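Local coordinates for protein uncharacterized ACR, COG1565 superfamily (Burkholderia thailandensis, PDB 4F3N) that is not functionally characterised but probably uses S-adenosylmethionine as a methyltransferase, perhaps one that symmetrically dimethylates protein arginines, at residues H340-F343 against S344-H347; P328-P332 against G333-I337; M403-L406 against F407-I410. All coordinates share one frame; numbering follows the deposited sequence.

Contact 1 of 3, residues H340-F343 against S344-H347; sequences HVEF and SAIH
The carboxylate of Glu-342 reaches forward to the start of the helix that follows it and takes the N-H groups of Ser-344 and Ala-345. Glu-342 is the N-cap, and a single oxygen, OE2, does the accepting. Its bond from Ala-345 N is the better one, 3.2 Å from N to OE2 with the N-H pointing at the acceptor at 160°; the donor comes in on the syn side, tilted out of the carboxylate plane. Ser-344 N lies closer to the same OE2, at 2.8 Å, but its N-H is bent away and the bond is weak. CG, anti to the backbone N (chi1 -166°), sends the chain along the backbone's own course, and the bend at the next torsion sets the carboxylate beside the first N-H groups. The other oxygen, OE1, rests against Ala-345 CB at 3.3 Å. A negative carboxylate at the N-terminal end of a helix should be favourably placed against the helix dipole.

The carbonyls of the first segment start the helical bonding. Phe-343 O receives His-347 N at 2.8 Å in a nearly straight i to i+4 bond, while Glu-342 O takes a weak one from Ile-346 N at 3.3 Å. Ser-344 OG is engaged outside the two segments, by Leu-432 O at the C-terminus and by Ser-303 N.

On the apolar side, Val-341 CG1 meets Ile-346 CG1 at 3.8 Å, the two side chains crossing at about a right angle, and Val-341 CG1 also sits over the centre of the Phe-343 ring.

This is the direct passage from strand 336-342 into helix 343-352. Phe-343 and Ile-346 pack on strand 407-414, Ala-345 and Ile-346 lie against helix 276-288, and Glu-342 touches helix 303-306.

Contact 2 of 3, residues P328-P332 against G333-I337; sequences PFVYP and GLQDI
Pro-328 opens the contact with its CB against Ile-337 CD1, 3.9 Å away. Its carbonyl O is hydrogen-bonded to Tyr-81 OH on helix 78-87 and also receives a bond from a water, 2.7 Å from Pro-328 O. Past Phe-329, Val-330 O takes a second bond from the same water, also at 2.7 Å, and the water accepts a weak one from Gln-335 NE2. Gln-335 lies across Val-330 at about a right angle, its OE1 3.6 Å from Val-330 CB. With chi1 at 66°, CG sits between the backbone N and the carbonyl carbon, and the extended remainder carries the amide past Val-330 to the CA of Pro-328. Tyr-331 then begins a type II beta turn: Leu-334 N donates to Tyr-331 O at 2.9 Å, and Leu-334 CD1 packs on Tyr-331 CB. Pro-332 and Gly-333 fill the two corners, Gly-333 with a positive phi of 93° that suits glycine.

Gln-335 NE2 also donates to Asp-327 O, and OE1 accepts from His-325 NE2, which fixes the amide's orientation. The chemistry implies a loop held from inside: the water serves Pro-328 O and Val-330 O, and the amide serves Asp-327 O, without regular strand pairing.

Contact 3 of 3, residues M403-L406 against F407-I410; sequences MGEL and FKVI
The Phe-407 ring carries the Met-403 methyl on one face. CE stands 3.6 Å above the plane, shifted toward the rim at CZ, and makes a CH-pi contact 3.8 Å from the ring centroid. SD is further up over the same face, a longer Met-aromatic approach. Met-403 CB is near CD1, and the chain arches over the face before the bend at its last torsion (chi3 81°) brings CE down. Tyr-299 meets the Phe-407 ring edge-to-face, and Glu-215 also touches this side chain.

At the backbone end of the side chain, Phe-407 N donates to Met-403 O at 3.1 Å, an i to i+4 bond that closes the turn leading into strand 407-414. Lys-408 turns the other way. Its NZ bonds to Glu-405 O at 2.6 Å in the carbonyl plane, and to Leu-406 O at 3.0 Å from 59° out of that carbonyl's plane. The kinks at chi2 and chi4 curl the chain back to these oxygens. NZ also donates to Gly-300 O and to a water that donates to Glu-405 OE2, bridging a gap of 4.1 Å between OE2 and NZ; the carboxylate has its salt bridge with Arg-428. Four acceptors thus surround three protons, so at least two share one, and Leu-406 O is probably the weaker partner.

The lysine charge is taken up mainly by backbone carbonyls and one water, tying the turn to the strand. The side chains of Phe-407 and Thr-113 are about 4 Å apart, and Thr-113 binds S-adenosyl-L-homocysteine, absent from this model, so this Met-aromatic pair probably borders the cofactor pocket.

Along the chain the order is contact 2, contact 1, contact 3. Contacts 2 and 1 mark the two ends of strand 336-342, the first at its entry and the second where it passes into helix 343-352, their centres 24 Å apart. Contact 3, at the start of strand 407-414 in the seven-stranded mixed sheet, is centred 12 Å from contact 1 and touches it: Phe-343 packs on Lys-408 and Ile-410, and His-340 on Leu-406. It stays about 11 Å from contact 2 at the nearest atoms. Contacts 1 and 3 thus join the four-stranded sheet to the methyltransferase-type sheet; contact 3 alone is close to the S-adenosyl-L-homocysteine site. Contact 2 lies away from it, against helices 52-71 and 78-87.

Contact 1 of 3, residues H340-F343 against S344-H347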
ATOM      1  N   HIS A 340      -8.534  -2.267   0.999  1.00 10.47           N
ATOM      2  CA  HIS A 340      -8.274  -0.908   1.496  1.00 10.47           C
ATOM      3  C   HIS A 340      -7.612  -0.976   2.844  1.00  9.79           C
ATOM      4  O   HIS A 340      -7.619  -2.015   3.510  1.00 10.70           O
ATOM      5  CB  HIS A 340      -9.577  -0.159   1.611  1.00 10.58           C
ATOM      6  CG  HIS A 340     -10.172   0.276   0.301  1.00 11.37           C
ATOM      7  ND1 HIS A 340     -10.146  -0.492  -0.853  1.00 11.55           N
ATOM      8  CD2 HIS A 340     -10.850   1.437  -0.022  1.00 11.89           C
ATOM      9  CE1 HIS A 340     -10.752   0.188  -1.842  1.00 11.90           C
ATOM     10  NE2 HIS A 340     -11.197   1.357  -1.338  1.00 12.83           N
ATOM     11  N   VAL A 341      -6.992   0.116   3.264  1.00  9.35           N
ATOM     12  CA  VAL A 341      -6.302   0.175   4.501  1.00  9.05           C
ATOM     13  C   VAL A 341      -7.193   0.714   5.602  1.00  9.77           C
ATOM     14  O   VAL A 341      -7.959   1.676   5.399  1.00  9.39           O
ATOM     15  CB  VAL A 341      -5.041   1.065   4.319  1.00  8.76           C
ATOM     16  CG1 VAL A 341      -4.347   1.327   5.639  1.00  8.78           C
ATOM     17  CG2 VAL A 341      -4.128   0.425   3.296  1.00  8.24           C
ATOM     18  N   GLU A 342      -7.075   0.120   6.785  1.00 10.28           N
ATOM     19  CA  GLU A 342      -7.854   0.551   7.950  1.00 11.30           C
ATOM     20  C   GLU A 342      -6.923   1.372   8.820  1.00 10.43           C
ATOM     21  O   GLU A 342      -6.054   0.838   9.523  1.00 10.56           O
ATOM     22  CB  GLU A 342      -8.465  -0.671   8.640  1.00 12.92           C
ATOM     23  CG  GLU A 342      -9.551  -0.315   9.638  1.00 14.16           C
ATOM     24  CD  GLU A 342      -8.983   0.043  10.969  1.00 16.09           C
ATOM     25  OE1 GLU A 342      -8.780  -0.884  11.765  1.00 19.21           O
ATOM     26  OE2 GLU A 342      -8.733   1.232  11.214  1.00 16.94           O
ATOM     27  N   PHE A 343      -7.038   2.701   8.698  1.00  9.68           N
ATOM     28  CA  PHE A 343      -6.012   3.604   9.227  1.00  9.34           C
ATOM     29  C   PHE A 343      -5.967   3.741  10.742  1.00  9.54           C
ATOM     30  O   PHE A 343      -4.925   4.147  11.271  1.00  9.79           O
ATOM     31  CB  PHE A 343      -6.082   4.980   8.547  1.00  8.96           C
ATOM     32  CG  PHE A 343      -5.474   4.998   7.188  1.00  8.61           C
ATOM     33  CD1 PHE A 343      -4.110   5.089   7.035  1.00  8.53           C
ATOM     34  CD2 PHE A 343      -6.247   4.896   6.065  1.00  8.33           C
ATOM     35  CE1 PHE A 343      -3.544   5.083   5.788  1.00  8.09           C
ATOM     36  CE2 PHE A 343      -5.718   4.919   4.804  1.00  8.21           C
ATOM     37  CZ  PHE A 343      -4.325   5.012   4.654  1.00  8.18           C
ATOM     38  N   SER A 344      -7.047   3.406  11.455  1.00 10.04           N
ATOM     39  CA  SER A 344      -7.011   3.469  12.928  1.00 10.34           C
ATOM     40  C   SER A 344      -6.049   2.424  13.507  1.00 10.29           C
ATOM     41  O   SER A 344      -5.231   2.732  14.365  1.00 10.58           O
ATOM     42  CB  SER A 344      -8.411   3.297  13.521  1.00 11.05           C
ATOM     43  OG  SER A 344      -9.266   4.303  13.013  1.00 11.06           O
ATOM     44  N   ALA A 345      -6.127   1.221  12.991  1.00 10.36           N
ATOM     45  CA  ALA A 345      -5.224   0.145  13.352  1.00 10.46           C
ATOM     46  C   ALA A 345      -3.787   0.483  12.955  1.00 10.00           C
ATOM     47  O   ALA A 345      -2.871   0.158  13.705  1.00 10.26           O
ATOM     48  CB  ALA A 345      -5.650  -1.139  12.681  1.00 11.22           C
ATOM     49  N   ILE A 346      -3.603   1.096  11.775  1.00  9.42           N
ATOM     50  CA  ILE A 346      -2.255   1.570  11.384  1.00  9.61           C
ATOM     51  C   ILE A 346      -1.741   2.615  12.372  1.00  9.63           C
ATOM     52  O   ILE A 346      -0.606   2.536  12.841  1.00  9.56           O
ATOM     53  CB  ILE A 346      -2.250   2.107   9.929  1.00  9.55           C
ATOM     54  CG1 ILE A 346      -2.623   1.007   8.958  1.00  9.56           C
ATOM     55  CG2 ILE A 346      -0.884   2.725   9.539  1.00  9.27           C
ATOM     56  CD1 ILE A 346      -1.832  -0.294   9.108  1.00 10.15           C
ATOM     57  N   HIS A 347      -2.582   3.595  12.728  1.00 10.26           N
ATOM     58  CA  HIS A 347      -2.232   4.572  13.769  1.00 11.01           C
ATOM     59  C   HIS A 347      -1.782   3.914  15.059  1.00 12.03           C
ATOM     60  O   HIS A 347      -0.702   4.232  15.603  1.00 12.10           O
ATOM     61  CB  HIS A 347      -3.452   5.444  14.030  1.00 11.45           C
ATOM     62  CG  HIS A 347      -3.330   6.316  15.256  1.00 12.25           C
ATOM     63  ND1 HIS A 347      -4.315   6.406  16.165  1.00 12.87           N
ATOM     64  CD2 HIS A 347      -2.307   7.120  15.702  1.00 12.62           C
ATOM     65  CE1 HIS A 347      -3.963   7.258  17.143  1.00 13.25           C
ATOM     66  NE2 HIS A 347      -2.740   7.729  16.870  1.00 13.58           N
TER

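Contact 2 of 3, residues P328-P332 against G333-I337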
ATOM      1  N   PRO A 328     -11.233 -13.430  -5.909  1.00 13.04           N
ATOM      2  CA  PRO A 328      -9.807 -13.699  -5.847  1.00 12.35           C
ATOM      3  C   PRO A 328      -9.333 -15.059  -6.386  1.00 11.70           C
ATOM      4  O   PRO A 328      -8.137 -15.293  -6.396  1.00 11.42           O
ATOM      5  CB  PRO A 328      -9.521 -13.645  -4.352  1.00 12.48           C
ATOM      6  CG  PRO A 328     -10.755 -14.162  -3.761  1.00 12.82           C
ATOM      7  CD  PRO A 328     -11.867 -13.572  -4.588  1.00 13.26           C
ATOM      8  N   PHE A 329     -10.251 -15.921  -6.832  1.00 10.79           N
ATOM      9  CA  PHE A 329      -9.931 -17.246  -7.316  1.00 10.80           C
ATOM     10  C   PHE A 329      -9.783 -17.247  -8.845  1.00 10.97           C
ATOM     11  O   PHE A 329      -9.399 -18.245  -9.434  1.00 11.85           O
ATOM     12  CB  PHE A 329     -11.040 -18.209  -6.868  1.00 10.83           C
ATOM     13  CG  PHE A 329     -11.222 -18.239  -5.377  1.00 10.44           C
ATOM     14  CD1 PHE A 329     -10.107 -18.317  -4.537  1.00 10.33           C
ATOM     15  CD2 PHE A 329     -12.459 -18.162  -4.830  1.00 10.86           C
ATOM     16  CE1 PHE A 329     -10.245 -18.316  -3.149  1.00 10.08           C
ATOM     17  CE2 PHE A 329     -12.619 -18.189  -3.457  1.00 10.93           C
ATOM     18  CZ  PHE A 329     -11.516 -18.247  -2.630  1.00 10.74           C
ATOM     19  N   VAL A 330     -10.028 -16.107  -9.473  1.00 11.12           N
ATOM     20  CA  VAL A 330      -9.714 -15.947 -10.930  1.00 11.40           C
ATOM     21  C   VAL A 330      -8.188 -15.991 -11.172  1.00 11.06           C
ATOM     22  O   VAL A 330      -7.411 -15.279 -10.516  1.00 10.55           O
ATOM     23  CB  VAL A 330     -10.331 -14.640 -11.485  1.00 11.48           C
ATOM     24  CG1 VAL A 330      -9.741 -14.279 -12.864  1.00 11.64           C
ATOM     25  CG2 VAL A 330     -11.859 -14.741 -11.515  1.00 12.31           C
ATOM     26  N   TYR A 331      -7.778 -16.830 -12.112  1.00 11.02           N
ATOM     27  CA  TYR A 331      -6.399 -16.969 -12.574  1.00 11.53           C
ATOM     28  C   TYR A 331      -5.341 -16.600 -11.525  1.00 11.02           C
ATOM     29  O   TYR A 331      -4.699 -15.553 -11.632  1.00 10.55           O
ATOM     30  CB  TYR A 331      -6.189 -16.180 -13.878  1.00 11.88           C
ATOM     31  CG  TYR A 331      -7.004 -16.733 -15.015  1.00 12.72           C
ATOM     32  CD1 TYR A 331      -6.814 -18.049 -15.447  1.00 13.14           C
ATOM     33  CD2 TYR A 331      -7.999 -15.976 -15.615  1.00 12.92           C
ATOM     34  CE1 TYR A 331      -7.596 -18.582 -16.464  1.00 13.80           C
ATOM     35  CE2 TYR A 331      -8.775 -16.499 -16.639  1.00 13.79           C
ATOM     36  CZ  TYR A 331      -8.584 -17.805 -17.033  1.00 14.02           C
ATOM     37  OH  TYR A 331      -9.342 -18.323 -18.074  1.00 14.84           O
ATOM     38  N   PRO A 332      -5.177 -17.456 -10.498  1.00 10.72           N
ATOM     39  CA  PRO A 332      -4.124 -17.233  -9.513  1.00 10.90           C
ATOM     40  C   PRO A 332      -2.769 -16.890 -10.164  1.00 11.41           C
ATOM     41  O   PRO A 332      -2.313 -17.589 -11.067  1.00 12.41           O
ATOM     42  CB  PRO A 332      -4.035 -18.570  -8.768  1.00 10.78           C
ATOM     43  CG  PRO A 332      -5.403 -19.114  -8.853  1.00 10.84           C
ATOM     44  CD  PRO A 332      -5.920 -18.702 -10.230  1.00 11.14           C
ATOM     45  N   GLY A 333      -2.156 -15.832  -9.690  1.00 11.96           N
ATOM     46  CA  GLY A 333      -0.853 -15.416 -10.207  1.00 12.32           C
ATOM     47  C   GLY A 333      -0.951 -14.399 -11.325  1.00 13.54           C
ATOM     48  O   GLY A 333       0.078 -13.792 -11.695  1.00 13.50           O
ATOM     49  N   LEU A 334      -2.136 -14.227 -11.927  1.00 13.37           N
ATOM     50  CA  LEU A 334      -2.290 -13.327 -13.080  1.00 13.82           C
ATOM     51  C   LEU A 334      -3.131 -12.094 -12.788  1.00 14.30           C
ATOM     52  O   LEU A 334      -3.371 -11.270 -13.675  1.00 14.16           O
ATOM     53  CB  LEU A 334      -2.884 -14.067 -14.279  1.00 14.36           C
ATOM     54  CG  LEU A 334      -2.173 -15.346 -14.705  1.00 15.15           C
ATOM     55  CD1 LEU A 334      -2.875 -15.946 -15.939  1.00 15.37           C
ATOM     56  CD2 LEU A 334      -0.692 -15.098 -14.995  1.00 14.97           C
ATOM     57  N   GLN A 335      -3.603 -11.955 -11.542  1.00 13.96           N
ATOM     58  CA  GLN A 335      -4.318 -10.779 -11.148  1.00 14.23           C
ATOM     59  C   GLN A 335      -3.841 -10.291  -9.772  1.00 14.15           C
ATOM     60  O   GLN A 335      -3.285 -11.067  -8.980  1.00 13.04           O
ATOM     61  CB  GLN A 335      -5.843 -11.034 -11.148  1.00 14.13           C
ATOM     62  CG  GLN A 335      -6.316 -12.047 -10.100  1.00 14.01           C
ATOM     63  CD  GLN A 335      -7.821 -12.048  -9.922  1.00 14.33           C
ATOM     64  OE1 GLN A 335      -8.584 -11.592 -10.795  1.00 15.20           O
ATOM     65  NE2 GLN A 335      -8.285 -12.578  -8.779  1.00 13.41           N
ATOM     66  N   ASP A 336      -4.081  -9.006  -9.537  1.00 15.52           N
ATOM     67  CA  ASP A 336      -3.806  -8.319  -8.272  1.00 16.87           C
ATOM     68  C   ASP A 336      -4.956  -8.633  -7.317  1.00 15.23           C
ATOM     69  O   ASP A 336      -6.074  -8.836  -7.748  1.00 14.85           O
ATOM     70  CB  ASP A 336      -3.827  -6.801  -8.567  1.00 21.06           C
ATOM     71  CG  ASP A 336      -3.160  -5.980  -7.539  1.00 25.89           C
ATOM     72  OD1 ASP A 336      -2.672  -6.530  -6.531  1.00 30.15           O
ATOM     73  OD2 ASP A 336      -3.126  -4.746  -7.769  1.00 28.20           O
ATOM     74  N   ILE A 337      -4.666  -8.646  -6.019  1.00 13.22           N
ATOM     75  CA  ILE A 337      -5.689  -8.731  -4.983  1.00 12.69           C
ATOM     76  C   ILE A 337      -5.307  -7.671  -3.947  1.00 11.98           C
ATOM     77  O   ILE A 337      -4.161  -7.659  -3.474  1.00 11.32           O
ATOM     78  CB  ILE A 337      -5.743 -10.112  -4.267  1.00 12.30           C
ATOM     79  CG1 ILE A 337      -5.943 -11.272  -5.287  1.00 12.54           C
ATOM     80  CG2 ILE A 337      -6.884 -10.089  -3.234  1.00 12.25           C
ATOM     81  CD1 ILE A 337      -5.772 -12.677  -4.705  1.00 12.96           C
TER
HETATM   82  O   HOH W   1      -6.141 -14.759  -8.172  1.00 12.30           O

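Contact 3 of 3, residues M403-L406 against F407-I410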
ATOM      1  N   MET A 403      -8.783  10.499  -6.928  1.00 12.58           N
ATOM      2  CA  MET A 403      -7.986   9.918  -5.860  1.00 11.64           C
ATOM      3  C   MET A 403      -7.989  10.745  -4.587  1.00 10.82           C
ATOM      4  O   MET A 403      -7.524  10.296  -3.576  1.00 10.01           O
ATOM      5  CB  MET A 403      -6.527   9.808  -6.306  1.00 12.59           C
ATOM      6  CG  MET A 403      -6.338   8.990  -7.578  1.00 13.66           C
ATOM      7  SD  MET A 403      -4.624   8.938  -8.158  1.00 15.02           S
ATOM      8  CE  MET A 403      -3.830   7.685  -7.157  1.00 14.65           C
ATOM      9  N   GLY A 404      -8.460  11.981  -4.650  1.00 10.06           N
ATOM     10  CA  GLY A 404      -8.124  12.939  -3.599  1.00  9.71           C
ATOM     11  C   GLY A 404      -8.628  12.649  -2.219  1.00  9.77           C
ATOM     12  O   GLY A 404      -7.955  12.971  -1.195  1.00  8.99           O
ATOM     13  N   GLU A 405      -9.852  12.120  -2.148  1.00  9.83           N
ATOM     14  CA  GLU A 405     -10.454  11.786  -0.863  1.00 10.05           C
ATOM     15  C   GLU A 405     -10.195  10.340  -0.440  1.00  9.49           C
ATOM     16  O   GLU A 405      -9.927  10.092   0.727  1.00  9.53           O
ATOM     17  CB  GLU A 405     -11.951  12.088  -0.856  1.00 10.96           C
ATOM     18  CG  GLU A 405     -12.685  11.683   0.406  1.00 11.71           C
ATOM     19  CD  GLU A 405     -12.236  12.349   1.686  1.00 12.55           C
ATOM     20  OE1 GLU A 405     -11.815  13.541   1.626  1.00 13.32           O
ATOM     21  OE2 GLU A 405     -12.300  11.662   2.766  1.00 13.10           O
ATOM     22  N   LEU A 406     -10.348   9.411  -1.384  1.00  9.25           N
ATOM     23  CA  LEU A 406     -10.191   8.003  -1.110  1.00  9.14           C
ATOM     24  C   LEU A 406      -8.770   7.694  -0.618  1.00  8.85           C
ATOM     25  O   LEU A 406      -8.608   6.920   0.329  1.00  9.22           O
ATOM     26  CB  LEU A 406     -10.451   7.192  -2.381  1.00  9.26           C
ATOM     27  CG  LEU A 406     -10.235   5.720  -2.176  1.00  9.78           C
ATOM     28  CD1 LEU A 406     -11.118   5.085  -1.101  1.00 10.13           C
ATOM     29  CD2 LEU A 406     -10.399   5.117  -3.563  1.00 10.59           C
ATOM     30  N   PHE A 407      -7.765   8.275  -1.266  1.00  8.73           N
ATOM     31  CA  PHE A 407      -6.382   8.095  -0.840  1.00  8.38           C
ATOM     32  C   PHE A 407      -6.095   8.984   0.373  1.00  8.18           C
ATOM     33  O   PHE A 407      -6.618  10.101   0.439  1.00  8.40           O
ATOM     34  CB  PHE A 407      -5.440   8.433  -1.965  1.00  8.51           C
ATOM     35  CG  PHE A 407      -5.290   7.308  -2.989  1.00  8.82           C
ATOM     36  CD1 PHE A 407      -6.383   6.909  -3.776  1.00  8.85           C
ATOM     37  CD2 PHE A 407      -4.065   6.650  -3.159  1.00  8.67           C
ATOM     38  CE1 PHE A 407      -6.247   5.913  -4.701  1.00  9.01           C
ATOM     39  CE2 PHE A 407      -3.946   5.624  -4.080  1.00  8.64           C
ATOM     40  CZ  PHE A 407      -5.045   5.239  -4.830  1.00  8.74           C
ATOM     41  N   LYS A 408      -5.331   8.444   1.329  1.00  7.91           N
ATOM     42  CA  LYS A 408      -4.981   9.106   2.573  1.00  7.91           C
ATOM     43  C   LYS A 408      -3.480   9.069   2.716  1.00  7.50           C
ATOM     44  O   LYS A 408      -2.796   8.244   2.098  1.00  7.39           O
ATOM     45  CB  LYS A 408      -5.592   8.419   3.810  1.00  8.27           C
ATOM     46  CG  LYS A 408      -7.081   8.089   3.701  1.00  8.56           C
ATOM     47  CD  LYS A 408      -7.941   9.363   3.599  1.00  9.10           C
ATOM     48  CE  LYS A 408      -9.442   9.056   3.775  1.00  9.42           C
ATOM     49  NZ  LYS A 408     -10.019   8.271   2.633  1.00  9.61           N
ATOM     50  N   VAL A 409      -2.958  10.014   3.498  1.00  7.29           N
ATOM     51  CA  VAL A 409      -1.573   9.957   3.930  1.00  6.83           C
ATOM     52  C   VAL A 409      -1.542   9.924   5.447  1.00  7.06           C
ATOM     53  O   VAL A 409      -2.137  10.800   6.092  1.00  6.99           O
ATOM     54  CB  VAL A 409      -0.785  11.177   3.451  1.00  6.93           C
ATOM     55  CG1 VAL A 409       0.662  11.019   3.838  1.00  7.05           C
ATOM     56  CG2 VAL A 409      -0.909  11.346   1.894  1.00  7.13           C
ATOM     57  N   ILE A 410      -0.823   8.939   5.993  1.00  6.93           N
ATOM     58  CA  ILE A 410      -0.521   8.880   7.430  1.00  7.03           C
ATOM     59  C   ILE A 410       1.009   8.916   7.597  1.00  7.36           C
ATOM     60  O   ILE A 410       1.736   8.370   6.780  1.00  7.32           O
ATOM     61  CB  ILE A 410      -1.170   7.645   8.114  1.00  7.13           C
ATOM     62  CG1 ILE A 410      -1.161   7.790   9.634  1.00  7.27           C
ATOM     63  CG2 ILE A 410      -0.490   6.318   7.697  1.00  6.82           C
ATOM     64  CD1 ILE A 410      -2.221   6.886  10.299  1.00  7.43           C
TER
HETATM   65  O   HOH W   2     -12.720   9.012   2.858  1.00 10.88           O